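PDB 1IUK: CoA-binding domain-containing protein from Thermus thermophilus, which probably binds coenzyme A through a Rossmann-like domain, although its precise cellular role is not established. Local coordinates for residues 91-105 / 112-126. Residues are numbered along the deposited sequence; the frame is centred on the assembly and turned at random.
Sequences LALRPGLVWLQSGIR and ALKEAGIPVVADRCL
Ala116 O is gripped end-on by both terminal nitrogens of Arg94, NH1 at 2.7 Å and NH2 at 2.6 Å, and lies close to the guanidinium plane; Ile118 CG1 packs over one face of that group. The arginine thus bridges the loop after helix 87-93 to the Schellman turn ending helix 107-115. Beyond it, strands 98-100 and 120-122 run parallel, joined by Val98 N to Pro119 O, Val121 N to Val98 O and Leu100 N to Val121 O. With CG anti to the backbone N (chi1 -169°), the Trp99 indole lies alongside Val121, whose CG1 sits 3.6 Å from the six-membered ring centroid; Leu126 CD1 covers the opposite face at the same distance. Trp99 NE1 donates to Arg124 O (2.8 Å) from above the carbonyl plane. A leucine here would probably leave Arg124 O without this donor and open a gap between Val121 and Leu126. At the strand ends, Gly103 N bonds Asp123 OD2 (2.7 Å), fastening the turn 101-104. On the other sheet face, Leu113 CD1 from helix 107-115 meets both Val98 methyls. This is a right-handed beta-alpha-beta crossover at the sheet edge, with strand 120-122 outermost, strand 73-76 flanking 98-100, and helix 3-12 against Trp99.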
loop_
_atom_site.group_PDB
_atom_site.type_symbol
_atom_site.label_atom_id
_atom_site.label_comp_id
_atom_site.label_asym_id
_atom_site.label_seq_id
_atom_site.Cartn_x
_atom_site.Cartn_y
_atom_site.Cartn_z
ATOM N N LEU A 91 -11.306 -5.724 0.657
ATOM C CA LEU A 91 -11.998 -6.271 1.817
ATOM C C LEU A 91 -11.701 -7.755 2.000
ATOM O O LEU A 91 -11.614 -8.235 3.123
ATOM C CB LEU A 91 -13.498 -6.034 1.678
ATOM C CG LEU A 91 -13.901 -4.556 1.780
ATOM C CD1 LEU A 91 -15.355 -4.402 1.372
ATOM C CD2 LEU A 91 -13.685 -4.041 3.199
ATOM N N ALA A 92 -11.523 -8.479 0.898
ATOM C CA ALA A 92 -11.230 -9.910 0.958
ATOM C C ALA A 92 -9.835 -10.199 1.506
ATOM O O ALA A 92 -9.637 -11.128 2.292
ATOM C CB ALA A 92 -11.366 -10.520 -0.419
ATOM N N LEU A 93 -8.863 -9.402 1.069
ATOM C CA LEU A 93 -7.490 -9.569 1.518
ATOM C C LEU A 93 -7.370 -9.180 2.987
ATOM O O LEU A 93 -6.587 -9.780 3.735
ATOM C CB LEU A 93 -6.557 -8.685 0.683
ATOM C CG LEU A 93 -5.110 -8.509 1.166
ATOM C CD1 LEU A 93 -4.250 -9.633 0.607
ATOM C CD2 LEU A 93 -4.581 -7.149 0.715
ATOM N N ARG A 94 -8.164 -8.183 3.386
ATOM C CA ARG A 94 -8.160 -7.648 4.742
ATOM C C ARG A 94 -6.730 -7.332 5.227
ATOM O O ARG A 94 -6.204 -7.989 6.135
ATOM C CB ARG A 94 -8.851 -8.611 5.717
ATOM C CG ARG A 94 -9.959 -7.931 6.527
ATOM C CD ARG A 94 -10.544 -8.832 7.634
ATOM N NE ARG A 94 -10.766 -8.096 8.885
ATOM C CZ ARG A 94 -11.596 -7.064 9.014
ATOM N NH1 ARG A 94 -12.295 -6.627 7.974
ATOM N NH2 ARG A 94 -11.722 -6.452 10.184
ATOM N N PRO A 95 -6.090 -6.307 4.631
ATOM C CA PRO A 95 -4.729 -5.948 5.038
ATOM C C PRO A 95 -4.836 -5.316 6.417
ATOM O O PRO A 95 -5.916 -4.851 6.795
ATOM C CB PRO A 95 -4.300 -4.936 3.977
ATOM C CG PRO A 95 -5.563 -4.272 3.603
ATOM C CD PRO A 95 -6.595 -5.383 3.603
ATOM N N GLY A 96 -3.732 -5.292 7.164
ATOM C CA GLY A 96 -3.755 -4.712 8.494
ATOM C C GLY A 96 -4.008 -3.219 8.502
ATOM O O GLY A 96 -4.538 -2.672 9.469
ATOM N N LEU A 97 -3.620 -2.548 7.422
ATOM C CA LEU A 97 -3.779 -1.100 7.310
ATOM C C LEU A 97 -3.806 -0.709 5.832
ATOM O O LEU A 97 -3.055 -1.282 5.037
ATOM C CB LEU A 97 -2.599 -0.411 8.001
ATOM C CG LEU A 97 -2.427 1.106 7.874
ATOM C CD1 LEU A 97 -3.540 1.816 8.607
ATOM C CD2 LEU A 97 -1.090 1.507 8.474
ATOM N N VAL A 98 -4.678 0.233 5.465
ATOM C CA VAL A 98 -4.753 0.702 4.081
ATOM C C VAL A 98 -4.216 2.123 4.039
ATOM O O VAL A 98 -4.662 3.001 4.776
ATOM C CB VAL A 98 -6.197 0.669 3.524
ATOM C CG1 VAL A 98 -6.270 1.415 2.191
ATOM C CG2 VAL A 98 -6.614 -0.777 3.327
ATOM N N TRP A 99 -3.240 2.329 3.165
ATOM C CA TRP A 99 -2.573 3.620 3.022
ATOM C C TRP A 99 -2.832 4.214 1.641
ATOM O O TRP A 99 -2.306 3.709 0.647
ATOM C CB TRP A 99 -1.059 3.416 3.211
ATOM C CG TRP A 99 -0.249 4.679 3.344
ATOM C CD1 TRP A 99 0.061 5.573 2.351
ATOM C CD2 TRP A 99 0.320 5.204 4.550
ATOM N NE1 TRP A 99 0.781 6.622 2.868
ATOM C CE2 TRP A 99 0.954 6.423 4.216
ATOM C CE3 TRP A 99 0.353 4.765 5.885
ATOM C CZ2 TRP A 99 1.615 7.211 5.170
ATOM C CZ3 TRP A 99 1.011 5.551 6.835
ATOM C CH2 TRP A 99 1.632 6.762 6.469
ATOM N N LEU A 100 -3.638 5.266 1.573
ATOM C CA LEU A 100 -3.905 5.898 0.285
ATOM C C LEU A 100 -2.821 6.946 0.043
ATOM O O LEU A 100 -2.661 7.883 0.838
ATOM C CB LEU A 100 -5.277 6.568 0.287
ATOM C CG LEU A 100 -6.459 5.644 0.603
ATOM C CD1 LEU A 100 -7.762 6.438 0.438
ATOM C CD2 LEU A 100 -6.427 4.402 -0.307
ATOM N N GLN A 101 -2.083 6.785 -1.051
ATOM C CA GLN A 101 -1.004 7.709 -1.375
ATOM C C GLN A 101 -1.467 9.138 -1.688
ATOM O O GLN A 101 -2.660 9.416 -1.769
ATOM C CB GLN A 101 -0.177 7.131 -2.521
ATOM C CG GLN A 101 0.743 6.002 -2.068
ATOM C CD GLN A 101 1.959 6.520 -1.300
ATOM O OE1 GLN A 101 2.593 7.501 -1.706
ATOM N NE2 GLN A 101 2.289 5.865 -0.194
ATOM N N SER A 102 -0.506 10.045 -1.838
ATOM C CA SER A 102 -0.783 11.452 -2.123
ATOM C C SER A 102 -1.790 11.709 -3.246
ATOM O O SER A 102 -1.734 11.086 -4.309
ATOM C CB SER A 102 0.528 12.171 -2.450
ATOM O OG SER A 102 1.422 12.098 -1.351
ATOM N N GLY A 103 -2.708 12.637 -2.998
ATOM C CA GLY A 103 -3.716 12.980 -3.988
ATOM C C GLY A 103 -4.819 11.947 -4.164
ATOM O O GLY A 103 -5.557 11.983 -5.151
ATOM N N ILE A 104 -4.936 11.030 -3.209
ATOM C CA ILE A 104 -5.948 10.003 -3.295
ATOM C C ILE A 104 -6.861 9.961 -2.072
ATOM O O ILE A 104 -6.436 9.588 -0.979
ATOM C CB ILE A 104 -5.306 8.601 -3.493
ATOM C CG1 ILE A 104 -4.515 8.571 -4.812
ATOM C CG2 ILE A 104 -6.391 7.517 -3.499
ATOM C CD1 ILE A 104 -3.521 7.425 -4.922
ATOM N N ARG A 105 -8.119 10.365 -2.278
ATOM C CA ARG A 105 -9.153 10.343 -1.240
ATOM C C ARG A 105 -10.421 9.788 -1.892
ATOM O O ARG A 105 -10.645 9.957 -3.093
ATOM C CB ARG A 105 -9.463 11.748 -0.698
ATOM C CG ARG A 105 -8.351 12.415 0.098
ATOM C CD ARG A 105 -7.908 11.600 1.304
ATOM N NE ARG A 105 -8.996 11.209 2.208
ATOM C CZ ARG A 105 -9.603 12.023 3.068
ATOM N NH1 ARG A 105 -9.242 13.293 3.153
ATOM N NH2 ARG A 105 -10.548 11.561 3.878
ATOM N N ALA A 112 -16.179 2.475 3.777
ATOM C CA ALA A 112 -16.361 1.025 3.720
ATOM C C ALA A 112 -15.266 0.288 4.474
ATOM O O ALA A 112 -15.519 -0.735 5.118
ATOM C CB ALA A 112 -16.405 0.545 2.276
ATOM N N LEU A 113 -14.041 0.800 4.394
ATOM C CA LEU A 113 -12.926 0.163 5.090
ATOM C C LEU A 113 -13.065 0.347 6.604
ATOM O O LEU A 113 -12.807 -0.579 7.385
ATOM C CB LEU A 113 -11.592 0.741 4.598
ATOM C CG LEU A 113 -11.132 0.297 3.202
ATOM C CD1 LEU A 113 -9.755 0.936 2.915
ATOM C CD2 LEU A 113 -11.050 -1.229 3.101
ATOM N N LYS A 114 -13.482 1.542 7.008
ATOM C CA LYS A 114 -13.683 1.836 8.427
ATOM C C LYS A 114 -14.734 0.867 8.984
ATOM O O LYS A 114 -14.531 0.200 10.000
ATOM C CB LYS A 114 -14.174 3.277 8.605
ATOM C CG LYS A 114 -14.785 3.561 9.982
ATOM C CD LYS A 114 -15.655 4.820 9.978
ATOM C CE LYS A 114 -16.843 4.673 10.921
ATOM N NZ LYS A 114 -18.056 4.147 10.220
ATOM N N GLU A 115 -15.864 0.790 8.299
ATOM C CA GLU A 115 -16.925 -0.094 8.730
ATOM C C GLU A 115 -16.443 -1.547 8.851
ATOM O O GLU A 115 -16.875 -2.270 9.749
ATOM C CB GLU A 115 -18.118 0.064 7.785
ATOM C CG GLU A 115 -18.770 1.432 7.973
ATOM C CD GLU A 115 -19.904 1.715 7.011
ATOM O OE1 GLU A 115 -20.850 2.422 7.419
ATOM O OE2 GLU A 115 -19.853 1.242 5.853
ATOM N N ALA A 116 -15.525 -1.971 7.988
ATOM C CA ALA A 116 -15.002 -3.332 8.072
ATOM C C ALA A 116 -13.923 -3.486 9.164
ATOM O O ALA A 116 -13.315 -4.551 9.310
ATOM C CB ALA A 116 -14.441 -3.757 6.723
ATOM N N GLY A 117 -13.692 -2.426 9.933
ATOM C CA GLY A 117 -12.680 -2.482 10.975
ATOM C C GLY A 117 -11.241 -2.423 10.456
ATOM O O GLY A 117 -10.313 -2.891 11.120
ATOM N N ILE A 118 -11.045 -1.849 9.273
ATOM C CA ILE A 118 -9.706 -1.757 8.691
ATOM C C ILE A 118 -9.178 -0.318 8.765
ATOM O O ILE A 118 -9.764 0.598 8.179
ATOM C CB ILE A 118 -9.715 -2.231 7.215
ATOM C CG1 ILE A 118 -10.177 -3.689 7.150
ATOM C CG2 ILE A 118 -8.308 -2.077 6.598
ATOM C CD1 ILE A 118 -10.422 -4.219 5.746
ATOM N N PRO A 119 -8.061 -0.103 9.497
ATOM C CA PRO A 119 -7.469 1.231 9.637
ATOM C C PRO A 119 -7.075 1.810 8.292
ATOM O O PRO A 119 -6.625 1.092 7.405
ATOM C CB PRO A 119 -6.251 1.006 10.531
ATOM C CG PRO A 119 -6.456 -0.309 11.168
ATOM C CD PRO A 119 -7.294 -1.121 10.233
ATOM N N VAL A 120 -7.253 3.112 8.153
ATOM C CA VAL A 120 -6.911 3.795 6.925
ATOM C C VAL A 120 -6.121 5.071 7.194
ATOM O O VAL A 120 -6.434 5.823 8.117
ATOM C CB VAL A 120 -8.184 4.191 6.135
ATOM C CG1 VAL A 120 -7.819 5.033 4.921
ATOM C CG2 VAL A 120 -8.925 2.944 5.702
ATOM N N VAL A 121 -5.079 5.291 6.397
ATOM C CA VAL A 121 -4.300 6.527 6.459
ATOM C C VAL A 121 -4.473 7.025 5.024
ATOM O O VAL A 121 -4.257 6.271 4.074
ATOM C CB VAL A 121 -2.810 6.278 6.774
ATOM C CG1 VAL A 121 -2.038 7.583 6.628
ATOM C CG2 VAL A 121 -2.659 5.735 8.190
ATOM N N ALA A 122 -4.902 8.270 4.852
ATOM C CA ALA A 122 -5.139 8.765 3.497
ATOM C C ALA A 122 -4.437 10.063 3.126
ATOM O O ALA A 122 -4.191 10.924 3.975
ATOM C CB ALA A 122 -6.655 8.910 3.260
ATOM N N ASP A 123 -4.139 10.190 1.835
ATOM C CA ASP A 123 -3.469 11.364 1.285
ATOM C C ASP A 123 -2.139 11.718 1.988
ATOM O O ASP A 123 -1.930 12.849 2.443
ATOM C CB ASP A 123 -4.427 12.566 1.305
ATOM C CG ASP A 123 -4.135 13.563 0.191
ATOM O OD1 ASP A 123 -4.963 14.473 -0.030
ATOM O OD2 ASP A 123 -3.076 13.441 -0.464
ATOM N N ARG A 124 -1.251 10.731 2.072
ATOM C CA ARG A 124 0.069 10.906 2.673
ATOM C C ARG A 124 1.032 10.031 1.885
ATOM O O ARG A 124 0.641 9.001 1.348
ATOM C CB ARG A 124 0.067 10.476 4.141
ATOM C CG ARG A 124 -0.544 11.492 5.082
ATOM C CD ARG A 124 0.106 11.431 6.456
ATOM N NE ARG A 124 -0.608 10.553 7.385
ATOM C CZ ARG A 124 -0.414 10.521 8.706
ATOM N NH1 ARG A 124 0.482 11.321 9.279
ATOM N NH2 ARG A 124 -1.122 9.690 9.463
ATOM N N CYS A 125 2.286 10.456 1.788
ATOM C CA CYS A 125 3.284 9.670 1.083
ATOM C C CYS A 125 3.953 8.790 2.130
ATOM O O CYS A 125 4.583 9.298 3.057
ATOM C CB CYS A 125 4.330 10.575 0.420
ATOM S SG CYS A 125 5.545 9.656 -0.557
ATOM N N LEU A 126 3.811 7.476 1.982
ATOM C CA LEU A 126 4.387 6.540 2.936
ATOM C C LEU A 126 5.903 6.731 3.134
ATOM O O LEU A 126 6.405 6.604 4.257
ATOM C CB LEU A 126 4.077 5.095 2.508
ATOM C CG LEU A 126 4.451 3.964 3.480
ATOM C CD1 LEU A 126 4.101 4.346 4.915
ATOM C CD2 LEU A 126 3.729 2.683 3.065
#